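Sensor histidine kinase DcuS (Escherichia coli, PDB 3BY8) senses C4-dicarboxylates such as fumarate and malate through its periplasmic domain and, as a histidine kinase, activates the response regulator DcuR by phosphorylation. Local coordinates at residues 11-16 and 126-131; 18-23 and 52-57; 66-69 and 75-78; 80-85 and 100-105. All blocks are in the same frame, centred on the assembly; numbering follows the deposited sequence.

Contact 1 of 4, residues 11-16 and 126-131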
# COMPACT_ATOMS: atom_id res chain seq x y z
N ASP A 11 15.15 3.05 -7.64
CA ASP A 11 14.07 3.79 -8.30
C ASP A 11 13.21 2.84 -9.11
O ASP A 11 11.99 2.98 -9.13
CB ASP A 11 14.63 4.87 -9.22
CG ASP A 11 15.16 6.06 -8.45
OD1 ASP A 11 15.66 7.01 -9.09
OD2 ASP A 11 15.07 6.05 -7.20
N GLY A 12 13.85 1.88 -9.78
CA GLY A 12 13.14 0.91 -10.58
C GLY A 12 12.16 0.15 -9.72
O GLY A 12 11.00 -0.03 -10.09
N LEU A 13 12.62 -0.28 -8.55
CA LEU A 13 11.78 -1.04 -7.64
C LEU A 13 10.62 -0.20 -7.12
O LEU A 13 9.48 -0.67 -7.06
CB LEU A 13 12.62 -1.58 -6.48
CG LEU A 13 13.61 -2.67 -6.91
CD1 LEU A 13 14.62 -2.92 -5.80
CD2 LEU A 13 12.83 -3.94 -7.25
N ALA A 14 10.90 1.04 -6.74
CA ALA A 14 9.87 1.91 -6.25
C ALA A 14 8.84 2.17 -7.35
O ALA A 14 7.65 2.20 -7.08
CB ALA A 14 10.47 3.22 -5.75
N ASN A 15 9.29 2.36 -8.59
CA ASN A 15 8.35 2.62 -9.69
C ASN A 15 7.48 1.41 -9.96
O ASN A 15 6.30 1.55 -10.28
CB ASN A 15 9.09 3.00 -10.98
CG ASN A 15 9.78 4.34 -10.88
OD1 ASN A 15 9.34 5.22 -10.14
ND2 ASN A 15 10.85 4.52 -11.64
N LYS A 16 8.06 0.22 -9.85
CA LYS A 16 7.24 -0.97 -10.07
C LYS A 16 6.20 -1.07 -8.98
O LYS A 16 5.02 -1.35 -9.26
CB LYS A 16 8.09 -2.25 -10.09
CG LYS A 16 8.87 -2.41 -11.38
CD LYS A 16 9.49 -3.78 -11.51
CE LYS A 16 10.53 -4.06 -10.45
NZ LYS A 16 11.19 -5.38 -10.67
N ILE A 126 2.36 0.39 -0.31
CA ILE A 126 3.06 -0.87 -0.67
C ILE A 126 4.52 -0.81 -0.22
O ILE A 126 5.16 0.22 -0.36
CB ILE A 126 2.99 -1.13 -2.20
CG1 ILE A 126 1.53 -1.34 -2.59
CG2 ILE A 126 3.88 -2.33 -2.60
CD1 ILE A 126 1.33 -1.80 -4.06
N GLY A 127 5.01 -1.90 0.37
CA GLY A 127 6.39 -1.92 0.80
C GLY A 127 7.20 -3.03 0.14
O GLY A 127 6.66 -4.10 -0.18
N LEU A 128 8.48 -2.74 -0.03
CA LEU A 128 9.50 -3.62 -0.60
C LEU A 128 10.50 -3.77 0.55
O LEU A 128 11.02 -2.78 1.03
CB LEU A 128 10.24 -2.93 -1.76
CG LEU A 128 9.59 -2.53 -3.09
CD1 LEU A 128 10.21 -1.26 -3.66
CD2 LEU A 128 9.76 -3.67 -4.06
N GLU A 129 10.78 -5.00 0.98
CA GLU A 129 11.73 -5.23 2.07
C GLU A 129 13.11 -4.62 1.74
O GLU A 129 13.67 -4.86 0.67
CB GLU A 129 11.84 -6.74 2.29
CG GLU A 129 12.26 -7.16 3.68
CD GLU A 129 12.02 -8.65 3.93
OE1 GLU A 129 12.44 -9.14 5.00
OE2 GLU A 129 11.40 -9.31 3.06
N LEU A 130 13.65 -3.80 2.64
CA LEU A 130 14.94 -3.17 2.38
C LEU A 130 16.04 -4.18 2.03
O LEU A 130 16.85 -3.92 1.14
CB LEU A 130 15.41 -2.35 3.59
CG LEU A 130 15.15 -0.86 3.65
CD1 LEU A 130 16.08 -0.27 4.73
CD2 LEU A 130 15.41 -0.22 2.30
N SER A 131 16.07 -5.29 2.76
CA SER A 131 17.10 -6.30 2.53
C SER A 131 17.01 -6.87 1.12
O SER A 131 18.02 -7.28 0.53
CB SER A 131 17.00 -7.42 3.58
OG SER A 131 15.74 -8.06 3.55

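Contact 2 of 4, residues 18-23 and 52-57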
# COMPACT_ATOMS: atom_id res chain seq x y z
N LEU A 18 4.97 1.39 -7.26
CA LEU A 18 3.98 2.42 -7.50
C LEU A 18 2.98 2.01 -8.59
O LEU A 18 1.80 2.33 -8.51
CB LEU A 18 4.64 3.76 -7.85
CG LEU A 18 4.75 4.78 -6.71
CD1 LEU A 18 5.51 5.99 -7.24
CD2 LEU A 18 3.34 5.18 -6.18
N ALA A 19 3.46 1.30 -9.62
CA ALA A 19 2.57 0.86 -10.69
C ALA A 19 1.54 -0.11 -10.11
O ALA A 19 0.35 -0.05 -10.45
CB ALA A 19 3.38 0.19 -11.79
N VAL A 20 1.97 -1.01 -9.23
CA VAL A 20 1.02 -1.91 -8.58
C VAL A 20 0.02 -1.10 -7.73
O VAL A 20 -1.18 -1.34 -7.81
CB VAL A 20 1.76 -2.93 -7.66
CG1 VAL A 20 0.79 -3.81 -6.90
CG2 VAL A 20 2.73 -3.79 -8.53
N ALA A 21 0.52 -0.13 -6.96
CA ALA A 21 -0.36 0.65 -6.10
C ALA A 21 -1.39 1.42 -6.89
O ALA A 21 -2.56 1.44 -6.54
CB ALA A 21 0.49 1.58 -5.28
N ARG A 22 -0.96 2.04 -7.99
CA ARG A 22 -1.84 2.82 -8.84
C ARG A 22 -2.90 1.93 -9.46
O ARG A 22 -4.07 2.29 -9.56
CB ARG A 22 -1.04 3.51 -9.95
CG ARG A 22 -0.16 4.64 -9.43
CD ARG A 22 0.79 5.07 -10.56
NE ARG A 22 1.58 6.23 -10.19
CZ ARG A 22 2.44 6.84 -11.00
NH1 ARG A 22 2.62 6.39 -12.24
NH2 ARG A 22 3.12 7.90 -10.56
N THR A 23 -2.49 0.73 -9.87
CA THR A 23 -3.44 -0.18 -10.47
C THR A 23 -4.53 -0.55 -9.46
O THR A 23 -5.74 -0.50 -9.78
CB THR A 23 -2.71 -1.42 -10.97
OG1 THR A 23 -1.74 -1.03 -11.95
CG2 THR A 23 -3.71 -2.39 -11.62
N LYS A 52 2.15 -11.25 -3.54
CA LYS A 52 2.99 -12.38 -3.89
C LYS A 52 3.55 -12.31 -5.32
O LYS A 52 4.75 -12.44 -5.55
CB LYS A 52 2.17 -13.66 -3.71
CG LYS A 52 2.88 -14.92 -4.16
CD LYS A 52 2.02 -16.15 -3.86
CE LYS A 52 2.73 -17.45 -4.24
NZ LYS A 52 1.98 -18.63 -3.73
N ARG A 53 2.66 -12.09 -6.28
CA ARG A 53 3.10 -12.04 -7.67
C ARG A 53 4.05 -10.92 -8.06
O ARG A 53 4.79 -11.05 -9.03
CB ARG A 53 1.89 -11.97 -8.58
CG ARG A 53 2.26 -12.05 -10.05
CD ARG A 53 1.54 -13.20 -10.66
NE ARG A 53 1.58 -13.17 -12.11
CZ ARG A 53 0.56 -13.50 -12.90
NH1 ARG A 53 -0.61 -13.87 -12.39
NH2 ARG A 53 0.75 -13.50 -14.22
N ASN A 54 4.01 -9.81 -7.33
CA ASN A 54 4.91 -8.71 -7.65
C ASN A 54 6.12 -8.63 -6.70
O ASN A 54 6.85 -7.63 -6.71
CB ASN A 54 4.14 -7.39 -7.66
CG ASN A 54 3.17 -7.29 -8.82
OD1 ASN A 54 1.95 -7.49 -8.67
ND2 ASN A 54 3.70 -6.99 -10.00
N ASP A 55 6.29 -9.67 -5.89
CA ASP A 55 7.40 -9.80 -4.94
C ASP A 55 7.50 -8.60 -4.01
O ASP A 55 8.53 -7.92 -3.93
CB ASP A 55 8.73 -10.00 -5.70
CG ASP A 55 9.76 -10.77 -4.88
OD1 ASP A 55 10.88 -10.99 -5.37
OD2 ASP A 55 9.43 -11.17 -3.73
N LEU A 56 6.41 -8.38 -3.28
CA LEU A 56 6.32 -7.26 -2.38
C LEU A 56 6.15 -7.70 -0.92
O LEU A 56 5.65 -8.78 -0.61
CB LEU A 56 5.15 -6.36 -2.80
CG LEU A 56 5.23 -5.85 -4.25
CD1 LEU A 56 3.87 -5.30 -4.68
CD2 LEU A 56 6.31 -4.77 -4.37
N LEU A 57 6.56 -6.83 -0.00
CA LEU A 57 6.45 -7.12 1.42
C LEU A 57 5.04 -6.94 1.96
O LEU A 57 4.59 -7.68 2.81
CB LEU A 57 7.42 -6.20 2.20
CG LEU A 57 7.38 -6.36 3.73
CD1 LEU A 57 8.06 -7.69 4.14
CD2 LEU A 57 8.12 -5.19 4.39

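Contact 3 of 4, residues 66-69 and 75-78. With LMR ((2S)-2-hydroxybutanedioic acid), chain B.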
# COMPACT_ATOMS: atom_id res chain seq x y z
N SER A 66 -6.78 6.58 7.80
CA SER A 66 -5.65 5.65 7.83
C SER A 66 -5.95 4.24 8.37
O SER A 66 -5.03 3.46 8.63
CB SER A 66 -4.45 6.28 8.56
OG SER A 66 -4.45 6.01 9.94
N LEU A 67 -7.23 3.90 8.55
CA LEU A 67 -7.59 2.55 9.01
C LEU A 67 -7.30 1.54 7.93
O LEU A 67 -7.69 1.73 6.78
CB LEU A 67 -9.07 2.44 9.34
CG LEU A 67 -9.56 3.07 10.62
CD1 LEU A 67 -10.95 2.51 10.86
CD2 LEU A 67 -8.61 2.74 11.79
N ARG A 68 -6.67 0.42 8.30
CA ARG A 68 -6.30 -0.60 7.33
C ARG A 68 -7.40 -1.52 6.86
O ARG A 68 -8.21 -1.99 7.68
CB ARG A 68 -5.20 -1.50 7.89
CG ARG A 68 -3.95 -0.80 8.39
CD ARG A 68 -2.92 -1.87 8.61
NE ARG A 68 -1.73 -1.42 9.32
CZ ARG A 68 -1.67 -1.26 10.65
NH1 ARG A 68 -2.73 -1.49 11.42
NH2 ARG A 68 -0.52 -0.93 11.22
N TYR A 69 -7.42 -1.77 5.56
CA TYR A 69 -8.35 -2.71 4.94
C TYR A 69 -7.64 -4.01 4.54
O TYR A 69 -8.27 -4.97 4.10
CB TYR A 69 -9.02 -2.07 3.74
CG TYR A 69 -10.24 -1.31 4.15
CD1 TYR A 69 -10.17 -0.19 4.97
CD2 TYR A 69 -11.50 -1.77 3.75
CE1 TYR A 69 -11.33 0.47 5.38
CE2 TYR A 69 -12.65 -1.13 4.15
CZ TYR A 69 -12.56 -0.02 4.96
OH TYR A 69 -13.73 0.61 5.34
N GLN A 75 -4.60 -9.59 11.77
CA GLN A 75 -5.03 -8.95 13.01
C GLN A 75 -4.92 -7.42 12.95
O GLN A 75 -5.47 -6.72 13.80
CB GLN A 75 -4.18 -9.44 14.17
CG GLN A 75 -2.72 -9.02 14.02
CD GLN A 75 -1.86 -9.40 15.19
OE1 GLN A 75 -0.64 -9.26 15.14
NE2 GLN A 75 -2.48 -9.89 16.26
N ARG A 76 -4.20 -6.89 11.97
CA ARG A 76 -4.02 -5.44 11.91
C ARG A 76 -5.05 -4.71 11.09
O ARG A 76 -5.06 -3.48 11.02
CB ARG A 76 -2.61 -5.14 11.42
CG ARG A 76 -1.60 -5.73 12.40
CD ARG A 76 -0.20 -5.22 12.21
NE ARG A 76 0.70 -5.86 13.17
CZ ARG A 76 0.77 -5.56 14.47
NH1 ARG A 76 0.00 -4.62 15.01
NH2 ARG A 76 1.64 -6.21 15.23
N ILE A 77 -5.94 -5.48 10.47
CA ILE A 77 -7.01 -4.90 9.70
C ILE A 77 -7.94 -4.18 10.68
O ILE A 77 -8.25 -4.69 11.76
CB ILE A 77 -7.75 -5.99 8.94
CG1 ILE A 77 -6.78 -6.63 7.95
CG2 ILE A 77 -8.98 -5.42 8.23
CD1 ILE A 77 -7.33 -7.77 7.19
N GLY A 78 -8.37 -2.98 10.32
CA GLY A 78 -9.22 -2.22 11.20
C GLY A 78 -8.51 -1.31 12.19
O GLY A 78 -9.16 -0.60 12.95
C1 LMR B . 1.40 -0.54 8.25
O1A LMR B . 0.59 -1.32 7.83
O1B LMR B . 1.26 -0.04 9.39
C2 LMR B . 2.73 -0.51 7.56
O2 LMR B . 3.72 0.32 8.32
C3 LMR B . 3.24 -1.90 7.14
C4 LMR B . 3.93 -2.58 8.35
O4A LMR B . 3.23 -2.99 9.27
O4B LMR B . 5.19 -2.64 8.39
O HOH W 1 -2.09 -2.54 14.13

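Contact 4 of 4, residues 80-85 and 100-105. With LMR ((2S)-2-hydroxybutanedioic acid), chain B.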
# COMPACT_ATOMS: atom_id res chain seq x y z
N PRO A 80 -5.20 1.64 12.90
CA PRO A 80 -4.50 2.70 12.17
C PRO A 80 -3.15 2.31 11.62
O PRO A 80 -2.36 1.60 12.26
CB PRO A 80 -4.35 3.82 13.19
CG PRO A 80 -5.36 3.50 14.26
CD PRO A 80 -5.35 2.00 14.32
N PHE A 81 -2.90 2.79 10.41
CA PHE A 81 -1.61 2.59 9.74
C PHE A 81 -0.48 3.11 10.64
O PHE A 81 -0.65 4.12 11.33
CB PHE A 81 -1.64 3.37 8.44
CG PHE A 81 -0.43 3.13 7.56
CD1 PHE A 81 0.70 3.92 7.66
CD2 PHE A 81 -0.43 2.06 6.65
CE1 PHE A 81 1.82 3.68 6.87
CE2 PHE A 81 0.69 1.80 5.86
CZ PHE A 81 1.81 2.59 5.96
N LYS A 82 0.66 2.44 10.62
CA LYS A 82 1.82 2.89 11.38
C LYS A 82 2.88 3.40 10.42
O LYS A 82 3.38 2.66 9.59
CB LYS A 82 2.40 1.75 12.24
CG LYS A 82 3.64 2.22 13.00
CD LYS A 82 4.33 1.10 13.76
CE LYS A 82 3.67 0.82 15.08
NZ LYS A 82 4.47 -0.17 15.86
N GLY A 83 3.21 4.69 10.54
CA GLY A 83 4.21 5.30 9.69
C GLY A 83 3.76 6.67 9.24
O GLY A 83 2.67 6.80 8.65
N ASP A 84 4.58 7.70 9.48
CA ASP A 84 4.20 9.04 9.07
C ASP A 84 4.30 9.26 7.57
O ASP A 84 3.84 10.28 7.03
CB ASP A 84 5.05 10.08 9.81
CG ASP A 84 4.67 10.18 11.28
OD1 ASP A 84 3.53 9.78 11.63
OD2 ASP A 84 5.52 10.67 12.06
N ASP A 85 4.87 8.28 6.87
CA ASP A 85 4.99 8.42 5.43
C ASP A 85 3.68 8.33 4.67
O ASP A 85 3.63 8.72 3.51
CB ASP A 85 6.08 7.49 4.85
CG ASP A 85 6.09 6.06 5.42
OD1 ASP A 85 5.59 5.76 6.53
OD2 ASP A 85 6.69 5.20 4.73
N ARG A 100 9.18 1.70 8.71
CA ARG A 100 8.62 0.42 9.09
C ARG A 100 7.47 0.63 10.04
O ARG A 100 7.40 1.64 10.74
CB ARG A 100 9.66 -0.48 9.74
CG ARG A 100 10.18 -0.02 11.06
CD ARG A 100 10.90 -1.18 11.74
NE ARG A 100 9.90 -2.07 12.32
CZ ARG A 100 10.09 -3.34 12.63
NH1 ARG A 100 11.27 -3.92 12.41
NH2 ARG A 100 9.08 -4.04 13.14
N GLY A 101 6.51 -0.29 9.96
CA GLY A 101 5.36 -0.31 10.84
C GLY A 101 5.61 -1.50 11.75
O GLY A 101 6.46 -1.43 12.65
N PHE A 102 4.93 -2.62 11.51
CA PHE A 102 5.13 -3.84 12.28
C PHE A 102 5.95 -4.90 11.53
O PHE A 102 6.42 -5.87 12.13
CB PHE A 102 3.78 -4.42 12.70
CG PHE A 102 3.08 -3.54 13.66
CD1 PHE A 102 3.47 -3.52 15.00
CD2 PHE A 102 2.10 -2.65 13.23
CE1 PHE A 102 2.91 -2.62 15.89
CE2 PHE A 102 1.53 -1.74 14.12
CZ PHE A 102 1.94 -1.72 15.46
N LEU A 103 6.10 -4.72 10.22
CA LEU A 103 6.86 -5.65 9.40
C LEU A 103 8.31 -5.20 9.32
O LEU A 103 8.70 -4.27 10.03
CB LEU A 103 6.23 -5.74 8.01
CG LEU A 103 4.75 -6.13 8.03
CD1 LEU A 103 4.18 -6.09 6.61
CD2 LEU A 103 4.57 -7.53 8.63
N ALA A 104 9.11 -5.83 8.46
CA ALA A 104 10.50 -5.44 8.33
C ALA A 104 10.62 -4.03 7.74
O ALA A 104 9.67 -3.48 7.15
CB ALA A 104 11.22 -6.42 7.41
N GLN A 105 11.79 -3.44 7.92
CA GLN A 105 12.13 -2.13 7.37
C GLN A 105 11.98 -2.26 5.87
O GLN A 105 12.39 -3.27 5.25
CB GLN A 105 13.55 -1.78 7.76
CG GLN A 105 13.68 -1.53 9.24
CD GLN A 105 15.08 -1.14 9.61
OE1 GLN A 105 15.34 -0.68 10.73
NE2 GLN A 105 15.99 -1.33 8.67
C1 LMR B . 1.40 -0.54 8.25
O1A LMR B . 0.59 -1.32 7.83
O1B LMR B . 1.26 -0.04 9.39
C2 LMR B . 2.73 -0.51 7.56
O2 LMR B . 3.72 0.32 8.32
C3 LMR B . 3.24 -1.90 7.14
C4 LMR B . 3.93 -2.58 8.35
O4A LMR B . 3.23 -2.99 9.27
O4B LMR B . 5.19 -2.64 8.39

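Contact 1 of 4, residues 11-16 and 126-131
Leu13 and Leu128 mark the closest backbone approach, their CA atoms 7.8 Å apart, where helix 8-25 passes strand 120-129 near the strand's C-terminal end. Segment 11-16 is helical throughout, and the bonds Asn15 N to Asp11 O (2.8 Å) and Lys16 N to Gly12 O (3.0 Å) fit regular alpha turns. Segment 126-131 instead changes character: it is extended up to Glu129, which takes the N-cap position of helix 130-138, and helical from Leu130 on.

The CB atoms of Leu13 and Leu128 both point at the opposite segment, yet a single methyl does the touching from the strand. Leu128 CD1 rests against the peptide group joining Leu13 to Ala14, 3.5 Å from Leu13 O and 3.9 Å from Ala14 N, and meets the side chain of Leu13 at CB, 3.7 Å away. With Leu128 CG anti to its own carbonyl carbon (chi1 -66°), a chi2 of 148°, about 30° off the staggered value, lays CD1 on that peptide.

The Leu13 side chain also touches Val133 and Gln136 of helix 130-138, and Ala14 packs on Val109 of strand 106-114. The N-terminal helix of this periplasmic Cache domain is thus laid against the sheet and the C-terminal helix together, with the side chain of Leu128 about 11 Å from the bound malate.

All three touching residues are buried, and carbon atoms packed against side chain and peptide make the contact. The attachment, small at 112 Å² in all, is therefore probably water-excluding and sets position by shape rather than by bond direction.

Contact 2 of 4, residues 18-23 and 52-57
Val20 supplies the apolar contacts from helix 8-25, one methyl for each partner. Its CG1, anti to the backbone N (chi1 176°), meets Leu56 CD1 tip to tip at 4.1 Å. The other branch, Val20 CG2, comes up to the side chain of Asn54, 3.5 Å from Asn54 CG and 4.0 Å from Asn54 CB, so that a methyl packs against this residue at the exposed margin of the contact.

Hydrogen bonds are confined to the segments themselves. Ala19 O accepts from both Thr23 N (3.0 Å) and Thr23 OG1 (2.8 Å), the two donors arriving from opposite faces of the carbonyl plane. In the partner segment, helix 43-53 ends in a Schellman motif: Asp55, with positive phi (54°), is the C-prime residue, Asp55 N bonds Lys52 O at 3.2 Å, and Leu56 N reaches back to Arg51 O. This turn carries Leu56 back to face Val20.

Charge pairing lies outside the contact, with Asp55 bridged to Arg132 and Arg22 to Glu94.

Val20 also touches Val50 of helix 43-53, and both Val20 and Leu56 pack on Ile126, which places the contact where the two helices meet strand 120-129 of the Cache-domain sheet.

Contact 3 of 4, residues 66-69 and 75-78
Arg68 runs along the backbone of Arg76 because its CG stands anti to the carbonyl carbon (chi1 -54°), its chain is extended from CG to NE, and a final turn at chi4 (79°) sets the guanidinium between protein and ligand. The two segments belong to the long excursion between strands 58-63 and 95-99 of the Cache domain, on the ligand-binding side of the sheet.

The guanidinium divides its donors. Arg68 NE gives a hydrogen bond to malate O1A (2.8 Å) and Arg68 NH2 one to malate O1B (2.7 Å), an edge-on, two-pronged grip on one carboxylate. Arg68 NH1 turns to Arg76 O at 3.1 Å, a bent bond tilted out of the guanidinium plane. Arg76 CB covers one face of that plane, and the two arginine chains run side by side with their guanidinium planes 60° apart. Arg76 itself is held by Glu73 and makes a cation-pi contact with Phe102. A backbone bond from Gly78 N to Arg68 O (2.8 Å) links the segments, while the side-chain methyl Ile77 CG2 packs against Arg68 O at 3.6 Å.

One water links the like charges, accepting from Arg68 NH1 at 3.0 Å and from Arg76 NH1 at 3.1 Å.

Contact 4 of 4, residues 80-85 and 100-105
Lys82 and Gly101 bring two irregular loops together, their CA atoms 4.8 Å apart. Lys82 starts out with CG anti to the backbone N, then bends at chi3 (-82°) and crosses the Phe102 side chain at about a right angle. Its CD is pressed to 3.4 Å from Gly101 CA, tighter than usual for carbons, and makes a CH-pi contact over the Phe102 face, 4.2 Å from the ring centroid. The still shorter approach of the ammonium end to this ring is doubtful.

Between the loops lies the dicarboxylate pocket of the Cache sensor domain, one wall being the turn of the hairpin formed by strands 95-99 and 106-114. Backbone does most of the holding here. Lys82 N gives to malate O1B (2.8 Å), while Lys82 O accepts from the malate hydroxyl O2 (2.7 Å). The C4 carboxylate is read by the turn: Phe102 N bonds malate O4A at 2.8 Å, and malate O4B takes both Leu103 N (2.9 Å) and the more bent bond from Gly101 N. Phe81 lays a ring face against the C1 carboxylate, with Phe81 CE2 3.4 Å from malate C1. Arg108 bonds malate and Lys82 O and is itself salt-bridged to Asp85.

From the N terminus, helix 8-25 enters contact 1 first, whose partner lies at the C-terminal end of strand 120-129; this closure of over a hundred residues encloses the other three. Contact 2 opens on the same helix and closes after helix 43-53. Contact 3 and then contact 4 follow in series within the outer loop, and none cross. Contacts 1 and 2 adjoin on the helix-covered side of the sheet, where Gly127 O probably bonds Leu57 N. Contacts 3 and 4 share the malate and are joined by the backbone hydrogen bond between Phe81 N and Ser66 O. Between the two sides, a backbone hydrogen bond between Leu130 N and Gln105 O links contact 1 to contact 4, and Leu57 packs on Leu103.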